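Local coordinates for protein pyridine synthase TbtD (Thermobispora bispora, PDB 5WA4) that probably forms the central pyridine ring of the thiopeptide thiomuracin by a formal [4+2] aza-cycloaddition on a precursor peptide whose leader it binds, at residues A39-R51 against A141-L155. Sequence-based numbering, arbitrary orientation.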
loop_
_atom_site.group_PDB
_atom_site.type_symbol
_atom_site.label_atom_id
_atom_site.label_comp_id
_atom_site.label_asym_id
_atom_site.label_seq_id
_atom_site.Cartn_x
_atom_site.Cartn_y
_atom_site.Cartn_z
ATOM N N ALA E 39 -36.130 3.204 43.450
ATOM C CA ALA E 39 -37.082 4.307 43.479
ATOM C C ALA E 39 -36.312 5.625 43.381
ATOM O O ALA E 39 -36.782 6.597 42.781
ATOM C CB ALA E 39 -37.922 4.269 44.742
ATOM N N GLN E 40 -35.111 5.631 43.955
ATOM C CA GLN E 40 -34.316 6.841 44.103
ATOM C C GLN E 40 -33.340 7.040 42.935
ATOM O O GLN E 40 -33.101 8.176 42.489
ATOM C CB GLN E 40 -33.547 6.800 45.427
ATOM C CG GLN E 40 -34.419 6.632 46.676
ATOM C CD GLN E 40 -34.966 5.204 46.854
ATOM O OE1 GLN E 40 -34.298 4.218 46.518
ATOM N NE2 GLN E 40 -36.182 5.093 47.392
ATOM N N ALA E 41 -32.772 5.937 42.449
ATOM C CA ALA E 41 -31.820 5.982 41.342
ATOM C C ALA E 41 -32.107 4.899 40.316
ATOM O O ALA E 41 -31.403 3.893 40.261
ATOM C CB ALA E 41 -30.424 5.839 41.856
ATOM N N PRO E 42 -33.143 5.098 39.492
ATOM C CA PRO E 42 -33.530 4.092 38.486
ATOM C C PRO E 42 -32.492 3.924 37.380
ATOM O O PRO E 42 -32.572 2.988 36.570
ATOM C CB PRO E 42 -34.843 4.647 37.916
ATOM C CG PRO E 42 -34.749 6.150 38.151
ATOM C CD PRO E 42 -34.023 6.282 39.468
ATOM N N MET E 43 -31.521 4.826 37.363
ATOM C CA MET E 43 -30.581 4.912 36.267
ATOM C C MET E 43 -29.251 4.239 36.605
ATOM O O MET E 43 -28.306 4.872 37.102
ATOM C CB MET E 43 -30.364 6.373 35.895
ATOM C CG MET E 43 -29.943 6.588 34.454
ATOM S SD MET E 43 -31.249 6.171 33.302
ATOM C CE MET E 43 -30.391 6.428 31.751
ATOM N N ALA E 44 -29.175 2.947 36.328
ATOM C CA ALA E 44 -27.963 2.212 36.625
ATOM C C ALA E 44 -27.648 1.164 35.557
ATOM O O ALA E 44 -28.531 0.733 34.795
ATOM C CB ALA E 44 -28.079 1.566 37.982
ATOM N N TYR E 45 -26.373 0.784 35.496
ATOM C CA TYR E 45 -25.933 -0.316 34.650
ATOM C C TYR E 45 -24.547 -0.787 35.069
ATOM O O TYR E 45 -23.823 -0.090 35.797
ATOM C CB TYR E 45 -25.961 0.079 33.158
ATOM C CG TYR E 45 -24.841 0.981 32.657
ATOM C CD1 TYR E 45 -24.923 2.367 32.776
ATOM C CD2 TYR E 45 -23.729 0.453 32.005
ATOM C CE1 TYR E 45 -23.908 3.203 32.285
ATOM C CE2 TYR E 45 -22.711 1.284 31.508
ATOM C CZ TYR E 45 -22.808 2.659 31.653
ATOM O OH TYR E 45 -21.812 3.484 31.163
ATOM N N PHE E 46 -24.192 -1.989 34.624
ATOM C CA PHE E 46 -22.896 -2.564 34.946
ATOM C C PHE E 46 -22.235 -3.062 33.671
ATOM O O PHE E 46 -22.916 -3.358 32.684
ATOM C CB PHE E 46 -23.027 -3.705 35.991
ATOM C CG PHE E 46 -24.109 -4.710 35.672
ATOM C CD1 PHE E 46 -23.820 -5.864 34.978
ATOM C CD2 PHE E 46 -25.423 -4.483 36.054
ATOM C CE1 PHE E 46 -24.812 -6.777 34.679
ATOM C CE2 PHE E 46 -26.427 -5.397 35.752
ATOM C CZ PHE E 46 -26.120 -6.541 35.064
ATOM N N LEU E 47 -20.907 -3.133 33.703
ATOM C CA LEU E 47 -20.129 -3.740 32.631
ATOM C C LEU E 47 -19.035 -4.693 33.158
ATOM O O LEU E 47 -18.476 -4.481 34.258
ATOM C CB LEU E 47 -19.469 -2.651 31.784
ATOM C CG LEU E 47 -20.360 -1.626 31.084
ATOM C CD1 LEU E 47 -19.519 -0.456 30.617
ATOM C CD2 LEU E 47 -21.124 -2.259 29.929
ATOM N N ARG E 48 -18.711 -5.720 32.368
ATOM C CA ARG E 48 -17.521 -6.524 32.643
ATOM C C ARG E 48 -16.299 -5.929 31.975
ATOM O O ARG E 48 -16.401 -5.368 30.887
ATOM C CB ARG E 48 -17.690 -7.955 32.153
ATOM C CG ARG E 48 -19.014 -8.544 32.468
ATOM C CD ARG E 48 -19.190 -9.820 31.737
ATOM N NE ARG E 48 -20.504 -10.393 32.002
ATOM C CZ ARG E 48 -20.727 -11.689 32.204
ATOM N NH1 ARG E 48 -19.708 -12.526 32.224
ATOM N NH2 ARG E 48 -21.961 -12.147 32.407
ATOM N N HIS E 49 -15.150 -6.074 32.618
ATOM C CA HIS E 49 -13.869 -5.709 32.028
ATOM C C HIS E 49 -12.701 -6.534 32.634
ATOM O O HIS E 49 -12.806 -7.054 33.751
ATOM C CB HIS E 49 -13.589 -4.215 32.216
ATOM C CG HIS E 49 -12.582 -3.673 31.252
ATOM N ND1 HIS E 49 -11.236 -3.609 31.540
ATOM C CD2 HIS E 49 -12.722 -3.193 29.991
ATOM C CE1 HIS E 49 -10.590 -3.103 30.501
ATOM N NE2 HIS E 49 -11.469 -2.840 29.550
ATOM N N TRP E 50 -11.587 -6.578 31.893
ATOM C CA TRP E 50 -10.418 -7.402 32.163
ATOM C C TRP E 50 -9.298 -6.759 32.967
ATOM O O TRP E 50 -8.470 -7.460 33.545
ATOM C CB TRP E 50 -9.810 -7.879 30.841
ATOM C CG TRP E 50 -9.513 -6.782 29.847
ATOM C CD1 TRP E 50 -10.337 -6.337 28.860
ATOM C CD2 TRP E 50 -8.303 -5.994 29.741
ATOM N NE1 TRP E 50 -9.736 -5.331 28.150
ATOM C CE2 TRP E 50 -8.496 -5.097 28.661
ATOM C CE3 TRP E 50 -7.096 -5.962 30.448
ATOM C CZ2 TRP E 50 -7.514 -4.172 28.276
ATOM C CZ3 TRP E 50 -6.122 -5.043 30.057
ATOM C CH2 TRP E 50 -6.340 -4.161 28.979
ATOM N N ARG E 51 -9.248 -5.437 32.990
ATOM C CA ARG E 51 -8.036 -4.773 33.427
ATOM C C ARG E 51 -7.822 -4.878 34.924
ATOM O O ARG E 51 -8.722 -4.584 35.713
ATOM C CB ARG E 51 -8.060 -3.312 32.998
ATOM C CG ARG E 51 -6.691 -2.717 32.813
ATOM C CD ARG E 51 -6.796 -1.229 32.640
ATOM N NE ARG E 51 -6.499 -0.463 33.843
ATOM C CZ ARG E 51 -7.138 0.651 34.162
ATOM N NH1 ARG E 51 -8.109 1.077 33.370
ATOM N NH2 ARG E 51 -6.822 1.325 35.269
ATOM N N ALA E 141 -24.832 4.589 27.435
ATOM C CA ALA E 141 -25.287 4.523 28.814
ATOM C C ALA E 141 -26.801 4.300 28.909
ATOM O O ALA E 141 -27.251 3.442 29.670
ATOM C CB ALA E 141 -24.885 5.788 29.561
ATOM N N ASP E 142 -27.581 5.062 28.145
ATOM C CA ASP E 142 -29.028 4.876 28.130
ATOM C C ASP E 142 -29.350 3.461 27.698
ATOM O O ASP E 142 -30.179 2.774 28.315
ATOM C CB ASP E 142 -29.726 5.865 27.189
ATOM C CG ASP E 142 -29.910 7.259 27.799
ATOM O OD1 ASP E 142 -29.363 7.542 28.895
ATOM O OD2 ASP E 142 -30.592 8.084 27.137
ATOM N N PHE E 143 -28.688 3.029 26.629
ATOM C CA PHE E 143 -28.915 1.685 26.118
ATOM C C PHE E 143 -28.626 0.611 27.175
ATOM O O PHE E 143 -29.378 -0.344 27.305
ATOM C CB PHE E 143 -28.067 1.409 24.871
ATOM C CG PHE E 143 -28.028 -0.042 24.499
ATOM C CD1 PHE E 143 -29.081 -0.614 23.795
ATOM C CD2 PHE E 143 -26.958 -0.854 24.905
ATOM C CE1 PHE E 143 -29.073 -1.967 23.471
ATOM C CE2 PHE E 143 -26.935 -2.204 24.595
ATOM C CZ PHE E 143 -28.001 -2.770 23.870
ATOM N N TYR E 144 -27.528 0.758 27.903
ATOM C CA TYR E 144 -27.128 -0.270 28.837
ATOM C C TYR E 144 -28.174 -0.346 29.940
ATOM O O TYR E 144 -28.638 -1.438 30.297
ATOM C CB TYR E 144 -25.712 -0.006 29.394
ATOM C CG TYR E 144 -24.601 -0.519 28.486
ATOM C CD1 TYR E 144 -24.688 -1.769 27.912
ATOM C CD2 TYR E 144 -23.471 0.247 28.196
ATOM C CE1 TYR E 144 -23.688 -2.254 27.089
ATOM C CE2 TYR E 144 -22.468 -0.234 27.363
ATOM C CZ TYR E 144 -22.585 -1.494 26.812
ATOM O OH TYR E 144 -21.616 -2.026 25.968
ATOM N N ALA E 145 -28.568 0.818 30.445
ATOM C CA ALA E 145 -29.604 0.903 31.467
ATOM C C ALA E 145 -30.926 0.287 30.993
ATOM O O ALA E 145 -31.554 -0.498 31.693
ATOM C CB ALA E 145 -29.814 2.355 31.872
ATOM N N ASP E 146 -31.354 0.641 29.795
ATOM C CA ASP E 146 -32.649 0.188 29.337
ATOM C C ASP E 146 -32.666 -1.328 29.123
ATOM O O ASP E 146 -33.734 -1.944 29.176
ATOM C CB ASP E 146 -33.046 0.928 28.054
ATOM C CG ASP E 146 -33.163 2.425 28.264
ATOM O OD1 ASP E 146 -33.362 2.854 29.425
ATOM O OD2 ASP E 146 -33.053 3.182 27.271
ATOM N N THR E 147 -31.492 -1.924 28.901
ATOM C CA THR E 147 -31.400 -3.352 28.581
ATOM C C THR E 147 -31.001 -4.249 29.767
ATOM O O THR E 147 -30.901 -5.476 29.622
ATOM C CB THR E 147 -30.405 -3.620 27.430
ATOM O OG1 THR E 147 -29.200 -2.879 27.646
ATOM C CG2 THR E 147 -31.006 -3.221 26.105
ATOM N N THR E 148 -30.801 -3.655 30.936
ATOM C CA THR E 148 -30.463 -4.438 32.115
ATOM C C THR E 148 -31.450 -5.577 32.493
ATOM O O THR E 148 -31.010 -6.694 32.824
ATOM C CB THR E 148 -30.300 -3.526 33.291
ATOM O OG1 THR E 148 -29.107 -2.762 33.102
ATOM C CG2 THR E 148 -30.188 -4.327 34.550
ATOM N N PRO E 149 -32.778 -5.323 32.448
ATOM C CA PRO E 149 -33.645 -6.485 32.699
ATOM C C PRO E 149 -33.550 -7.540 31.604
ATOM O O PRO E 149 -33.996 -8.668 31.811
ATOM C CB PRO E 149 -35.064 -5.879 32.745
ATOM C CG PRO E 149 -34.947 -4.538 32.107
ATOM C CD PRO E 149 -33.549 -4.068 32.393
ATOM N N SER E 150 -32.993 -7.186 30.453
ATOM C CA SER E 150 -32.781 -8.185 29.414
ATOM C C SER E 150 -31.549 -9.024 29.748
ATOM O O SER E 150 -31.391 -10.157 29.254
ATOM C CB SER E 150 -32.630 -7.535 28.034
ATOM O OG SER E 150 -33.888 -7.384 27.416
ATOM N N VAL E 151 -30.682 -8.461 30.585
ATOM C CA VAL E 151 -29.518 -9.184 31.043
ATOM C C VAL E 151 -29.955 -10.284 32.008
ATOM O O VAL E 151 -29.722 -11.469 31.735
ATOM C CB VAL E 151 -28.510 -8.265 31.702
ATOM C CG1 VAL E 151 -27.362 -9.059 32.263
ATOM C CG2 VAL E 151 -27.988 -7.288 30.678
ATOM N N TYR E 152 -30.601 -9.889 33.108
ATOM C CA TYR E 152 -31.091 -10.816 34.131
ATOM C C TYR E 152 -31.874 -11.999 33.551
ATOM O O TYR E 152 -31.566 -13.171 33.821
ATOM C CB TYR E 152 -31.968 -10.081 35.124
ATOM C CG TYR E 152 -31.292 -8.921 35.798
ATOM C CD1 TYR E 152 -29.993 -9.027 36.255
ATOM C CD2 TYR E 152 -31.960 -7.708 35.986
ATOM C CE1 TYR E 152 -29.365 -7.960 36.881
ATOM C CE2 TYR E 152 -31.339 -6.635 36.621
ATOM C CZ TYR E 152 -30.042 -6.771 37.060
ATOM O OH TYR E 152 -29.405 -5.736 37.688
ATOM N N HIS E 153 -32.878 -11.672 32.744
ATOM C CA HIS E 153 -33.673 -12.663 32.026
ATOM C C HIS E 153 -32.776 -13.659 31.295
ATOM O O HIS E 153 -32.960 -14.867 31.421
ATOM C CB HIS E 153 -34.610 -11.965 31.041
ATOM C CG HIS E 153 -35.644 -12.860 30.434
ATOM N ND1 HIS E 153 -35.422 -13.580 29.277
ATOM C CD2 HIS E 153 -36.923 -13.119 30.796
ATOM C CE1 HIS E 153 -36.515 -14.250 28.960
ATOM N NE2 HIS E 153 -37.441 -13.990 29.867
ATOM N N ALA E 154 -31.793 -13.152 30.557
ATOM C CA ALA E 154 -30.867 -14.010 29.829
ATOM C C ALA E 154 -29.984 -14.837 30.774
ATOM O O ALA E 154 -29.737 -16.023 30.527
ATOM C CB ALA E 154 -30.011 -13.182 28.902
ATOM N N LEU E 155 -29.510 -14.219 31.852
ATOM C CA LEU E 155 -28.618 -14.920 32.760
ATOM C C LEU E 155 -29.404 -15.958 33.541
ATOM O O LEU E 155 -28.910 -17.054 33.762
ATOM C CB LEU E 155 -27.902 -13.955 33.716
ATOM C CG LEU E 155 -26.914 -13.023 32.989
ATOM C CD1 LEU E 155 -25.816 -12.485 33.897
ATOM C CD2 LEU E 155 -26.300 -13.697 31.766
#
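Edge strand 44-49 of the four-stranded antiparallel sheet lies across helix 135-159 at nearly a right angle (86° between the two segments), with the CA atoms of Y45 and A145 the nearest pair, 5.0 Å apart. At this crossing the CA of A145 approaches the A44 carbonyl O at 3.5 Å, a CA-H...O contact. Y45 turns its side chain onto the helix. Y45 lays CD2 against Y144 CB (3.3 Å), and its CE1 reaches the methyl of A141; the two tyrosine rings are near parallel, 20° apart, but slid so far past one another that they hardly overlap. Y59, on the adjacent strand 55-62, stacks on the Y45 ring. L47 crosses Y144 at about a right angle and sets its CD2 over one face of that ring, 3.6 Å from the centroid, a CH-pi contact. F46 takes another path: with CG lodged between the backbone N and the carbonyl carbon (chi1 48°), its ring swings toward the next turns of the helix, where CZ meets V151 CG1 at 4.0 Å. Y152 OH lies at the ring edge, near its plane, 3.6 Å from F46 CE2. R327 of helix 307-328 makes a cation-pi contact with F46 and also bonds to T148 OG1 and Y144 O. Y144 O further accepts T147 N and T148 OG1, which arrive from opposite faces of its carbonyl plane. R48 and L155 approach from opposite directions, L155 CD1 meeting the guanidinium at its edge by NH2, which is salt-bridged to D23. The strand is thus held to the helix by aromatic and aliphatic surfaces, while T148 OG1 and Y144 O are engaged within the helix and by R327, and R48 NH2 by D23, consistent with a largely apolar joint between the sheet and the helical part of the enzyme.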